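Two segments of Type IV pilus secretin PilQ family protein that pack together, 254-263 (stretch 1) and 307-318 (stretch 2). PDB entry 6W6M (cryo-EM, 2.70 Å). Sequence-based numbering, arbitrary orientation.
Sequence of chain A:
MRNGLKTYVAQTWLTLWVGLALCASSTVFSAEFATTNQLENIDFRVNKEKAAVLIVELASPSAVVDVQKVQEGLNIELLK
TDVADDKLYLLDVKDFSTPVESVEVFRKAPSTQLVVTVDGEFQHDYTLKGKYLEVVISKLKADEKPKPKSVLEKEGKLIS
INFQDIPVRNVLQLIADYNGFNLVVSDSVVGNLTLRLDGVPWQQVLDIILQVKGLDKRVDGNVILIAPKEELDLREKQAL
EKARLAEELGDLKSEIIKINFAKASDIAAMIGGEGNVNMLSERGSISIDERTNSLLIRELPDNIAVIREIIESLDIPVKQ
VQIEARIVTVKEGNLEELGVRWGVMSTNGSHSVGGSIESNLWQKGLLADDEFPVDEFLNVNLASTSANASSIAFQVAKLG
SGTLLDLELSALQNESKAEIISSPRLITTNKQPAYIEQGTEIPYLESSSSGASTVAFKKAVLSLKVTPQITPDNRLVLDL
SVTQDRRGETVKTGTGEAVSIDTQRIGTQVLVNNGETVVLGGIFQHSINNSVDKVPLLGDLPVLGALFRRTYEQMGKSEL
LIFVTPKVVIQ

Stretch 1 254-263: SEIIKINFAK
Stretch 2 307-318: IREIIESLDIPV

A strand and a helix of the PilQ family secretin run nearly parallel and pack mainly through side chains, with one salt bridge, a buried isoleucine contact and a proline set over a phenylalanine ring, and no hydrogen bond passes between them. Strand 254-258 and helix 307-314 both begin earlier in the chain; their axes approach to 10.5 Å, and their N-to-C directions differ by 18° (signed crossing angle -18°). The register is set by CA-CA distances of 7.7 Å for Ile257-Arg308 and 5.6 Å for Ala262-Asp315, so the stretches draw closer after the strand and helix have ended. Together they bury 496 Å².

The strand is extended, with phi/psi from -163/174 at Glu255 to -90/134 at Lys258. Its alternation turns the CA-to-CB bonds of Glu255 and Ile257 toward the helix and those of Ile256 and Lys258 away. In the helix, Ile311 N donates to Ile307 O (3.0 Å) and Glu312 N to Arg308 O (2.9 Å).

At the start of the contact, Glu255 (chi1 p, chi2 t, chi3 -38°) forms a salt bridge to Arg308, OE1 to NH2 at 3.3 Å. The CA-to-CB bond of Arg308 points sideways, but its long chain (t, t, m, chi4 -95°) brings the guanidinium to the strand. Ile257 CG1 lies over one face of that group, 3.8 Å from Arg308 NH2, so the flat cation meets carboxylate and hydrocarbon together. Ile257 (m, t) also places CG2 3.5 Å from CD1 of Ile311 (chi1 p, chi2 100°, between wells). Both isoleucines are buried, where branched apolar chains fill the space between strand and helix.

Beyond the strand, Phe261 adopts positive phi (78/-7) and Ala262 returns to extended values (-141/158). Asp315, the first residue to leave helical phi/psi (-72/103), points its CB toward stretch 1 with chi1 p and chi2 -22°. Its OD2 lies 2.8 Å from Asn260 O, a close approach of two acceptors rather than a hydrogen bond. The small side chain of Ala262 fits the close backbone approach, its CB 4.0 Å from Asp315 CB.

The CA-to-CB bond of Phe261 (chi1 m, chi2 -62°) points toward stretch 2. Pro317, with phi/psi -68/145 and a C-gamma endo pucker, sets CD over the ring face, 4.0 Å from the Phe261 ring centroid and 13° off its normal, a CH-pi contact. The flat aromatic surface suits the compact pyrrolidine ring, while the CA-to-CB bond of Ile316 (-138/157; p, t) points away.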

# COMPACT_ATOMS: atom_id res chain seq x y z
N SER A 254 -21.22 35.92 -39.11
CA SER A 254 -19.89 35.76 -38.53
C SER A 254 -19.01 36.93 -38.93
O SER A 254 -18.95 37.28 -40.11
CB SER A 254 -19.25 34.45 -38.98
OG SER A 254 -19.03 34.45 -40.38
N GLU A 255 -18.33 37.53 -37.95
CA GLU A 255 -17.44 38.66 -38.24
C GLU A 255 -16.48 38.87 -37.08
O GLU A 255 -16.60 38.25 -36.02
CB GLU A 255 -18.24 39.93 -38.54
CG GLU A 255 -19.24 40.32 -37.47
CD GLU A 255 -19.93 41.62 -37.80
OE1 GLU A 255 -19.25 42.52 -38.34
OE2 GLU A 255 -21.14 41.74 -37.55
N ILE A 256 -15.54 39.80 -37.26
CA ILE A 256 -14.43 40.00 -36.34
C ILE A 256 -14.50 41.40 -35.74
O ILE A 256 -14.81 42.38 -36.44
CB ILE A 256 -13.07 39.76 -37.02
CG1 ILE A 256 -12.91 40.63 -38.25
CG2 ILE A 256 -12.91 38.29 -37.40
CD1 ILE A 256 -11.91 40.09 -39.23
N ILE A 257 -14.20 41.49 -34.45
CA ILE A 257 -14.20 42.73 -33.68
C ILE A 257 -12.77 42.99 -33.21
O ILE A 257 -12.17 42.15 -32.53
CB ILE A 257 -15.14 42.64 -32.47
CG1 ILE A 257 -16.47 42.01 -32.87
CG2 ILE A 257 -15.35 44.00 -31.87
CD1 ILE A 257 -17.44 41.87 -31.75
N LYS A 258 -12.24 44.16 -33.56
CA LYS A 258 -10.89 44.51 -33.17
C LYS A 258 -10.90 45.24 -31.83
O LYS A 258 -11.70 46.15 -31.62
CB LYS A 258 -10.22 45.38 -34.23
CG LYS A 258 -8.76 45.62 -33.93
CD LYS A 258 -8.00 46.24 -35.08
CE LYS A 258 -6.51 46.21 -34.76
NZ LYS A 258 -5.72 47.04 -35.71
N ILE A 259 -9.99 44.84 -30.94
CA ILE A 259 -9.93 45.35 -29.58
C ILE A 259 -8.62 46.10 -29.40
O ILE A 259 -7.57 45.65 -29.86
CB ILE A 259 -10.04 44.20 -28.56
CG1 ILE A 259 -11.38 43.50 -28.71
CG2 ILE A 259 -9.87 44.72 -27.15
CD1 ILE A 259 -11.53 42.32 -27.84
N ASN A 260 -8.69 47.26 -28.76
CA ASN A 260 -7.51 48.02 -28.36
C ASN A 260 -7.69 48.48 -26.93
O ASN A 260 -8.81 48.74 -26.48
CB ASN A 260 -7.27 49.22 -29.27
CG ASN A 260 -8.52 49.71 -29.96
OD1 ASN A 260 -9.33 50.43 -29.38
ND2 ASN A 260 -8.69 49.34 -31.22
N PHE A 261 -6.57 48.59 -26.21
CA PHE A 261 -6.42 48.99 -24.82
C PHE A 261 -6.78 47.90 -23.83
O PHE A 261 -6.56 48.08 -22.64
CB PHE A 261 -7.24 50.25 -24.46
CG PHE A 261 -6.75 51.49 -25.11
CD1 PHE A 261 -5.49 51.96 -24.86
CD2 PHE A 261 -7.57 52.20 -25.96
CE1 PHE A 261 -5.04 53.11 -25.46
CE2 PHE A 261 -7.13 53.35 -26.56
CZ PHE A 261 -5.86 53.81 -26.31
N ALA A 262 -7.30 46.76 -24.27
CA ALA A 262 -7.63 45.68 -23.35
C ALA A 262 -7.26 44.36 -24.01
O ALA A 262 -7.14 44.28 -25.23
CB ALA A 262 -9.11 45.70 -22.97
N LYS A 263 -7.05 43.34 -23.19
CA LYS A 263 -6.76 42.02 -23.71
C LYS A 263 -8.03 41.36 -24.21
O LYS A 263 -9.06 41.39 -23.54
CB LYS A 263 -6.11 41.14 -22.65
CG LYS A 263 -4.84 41.67 -22.06
CD LYS A 263 -4.15 40.58 -21.26
CE LYS A 263 -3.00 41.13 -20.46
NZ LYS A 263 -3.47 42.01 -19.37
N ILE A 307 -23.62 43.85 -28.43
CA ILE A 307 -22.31 43.40 -27.98
C ILE A 307 -21.24 44.38 -28.42
O ILE A 307 -20.34 44.74 -27.64
CB ILE A 307 -22.03 41.98 -28.51
CG1 ILE A 307 -22.86 40.96 -27.74
CG2 ILE A 307 -20.57 41.65 -28.42
CD1 ILE A 307 -22.71 39.55 -28.24
N ARG A 308 -21.31 44.85 -29.66
CA ARG A 308 -20.33 45.79 -30.18
C ARG A 308 -20.36 47.10 -29.41
O ARG A 308 -19.31 47.66 -29.07
CB ARG A 308 -20.58 46.02 -31.66
CG ARG A 308 -19.49 46.77 -32.37
CD ARG A 308 -19.73 46.80 -33.86
NE ARG A 308 -19.43 45.53 -34.50
CZ ARG A 308 -18.27 45.23 -35.07
NH1 ARG A 308 -17.29 46.12 -35.08
NH2 ARG A 308 -18.09 44.05 -35.64
N GLU A 309 -21.56 47.59 -29.08
CA GLU A 309 -21.67 48.85 -28.35
C GLU A 309 -21.11 48.72 -26.94
O GLU A 309 -20.38 49.60 -26.46
CB GLU A 309 -23.12 49.31 -28.33
CG GLU A 309 -23.34 50.64 -27.66
CD GLU A 309 -24.79 51.08 -27.69
OE1 GLU A 309 -25.62 50.31 -28.21
OE2 GLU A 309 -25.09 52.19 -27.21
N ILE A 310 -21.42 47.62 -26.26
CA ILE A 310 -20.92 47.41 -24.90
C ILE A 310 -19.40 47.31 -24.90
O ILE A 310 -18.71 48.03 -24.17
CB ILE A 310 -21.58 46.18 -24.27
CG1 ILE A 310 -22.87 46.59 -23.56
CG2 ILE A 310 -20.64 45.49 -23.32
CD1 ILE A 310 -23.52 45.48 -22.78
N ILE A 311 -18.84 46.42 -25.72
CA ILE A 311 -17.39 46.24 -25.68
C ILE A 311 -16.65 47.39 -26.33
O ILE A 311 -15.42 47.45 -26.22
CB ILE A 311 -16.94 44.91 -26.32
CG1 ILE A 311 -17.31 44.85 -27.80
CG2 ILE A 311 -17.53 43.74 -25.59
CD1 ILE A 311 -16.15 45.18 -28.69
N GLU A 312 -17.34 48.30 -27.01
CA GLU A 312 -16.71 49.56 -27.36
C GLU A 312 -16.76 50.55 -26.20
O GLU A 312 -15.92 51.44 -26.12
CB GLU A 312 -17.37 50.17 -28.60
N SER A 313 -17.75 50.40 -25.32
CA SER A 313 -17.79 51.20 -24.11
C SER A 313 -16.82 50.73 -23.03
O SER A 313 -16.51 51.51 -22.13
CB SER A 313 -19.21 51.20 -23.53
OG SER A 313 -19.18 51.51 -22.16
N LEU A 314 -16.34 49.49 -23.10
CA LEU A 314 -15.47 48.99 -22.03
C LEU A 314 -14.00 49.36 -22.24
O LEU A 314 -13.37 49.94 -21.36
CB LEU A 314 -15.62 47.47 -21.89
CG LEU A 314 -17.00 47.00 -21.44
CD1 LEU A 314 -17.07 45.50 -21.48
CD2 LEU A 314 -17.30 47.52 -20.06
N ASP A 315 -13.43 49.02 -23.40
CA ASP A 315 -11.98 49.13 -23.55
C ASP A 315 -11.57 50.60 -23.65
O ASP A 315 -11.71 51.24 -24.70
CB ASP A 315 -11.50 48.33 -24.76
CG ASP A 315 -12.14 48.76 -26.04
OD1 ASP A 315 -13.23 49.37 -25.98
OD2 ASP A 315 -11.55 48.51 -27.11
N ILE A 316 -11.03 51.12 -22.56
CA ILE A 316 -10.54 52.50 -22.46
C ILE A 316 -9.22 52.49 -21.71
O ILE A 316 -8.93 51.57 -20.94
CB ILE A 316 -11.55 53.41 -21.75
CG1 ILE A 316 -11.79 52.92 -20.33
CG2 ILE A 316 -12.86 53.49 -22.51
CD1 ILE A 316 -12.59 53.87 -19.49
N PRO A 317 -8.40 53.52 -21.91
CA PRO A 317 -7.17 53.63 -21.12
C PRO A 317 -7.46 53.91 -19.66
O PRO A 317 -8.40 54.63 -19.31
CB PRO A 317 -6.43 54.80 -21.78
CG PRO A 317 -7.49 55.57 -22.45
CD PRO A 317 -8.49 54.58 -22.92
N VAL A 318 -6.63 53.33 -18.79
CA VAL A 318 -6.81 53.44 -17.35
C VAL A 318 -5.72 54.34 -16.77
O VAL A 318 -4.80 54.77 -17.45
CB VAL A 318 -6.81 52.07 -16.65
CG1 VAL A 318 -7.98 51.26 -17.11
CG2 VAL A 318 -5.53 51.34 -16.91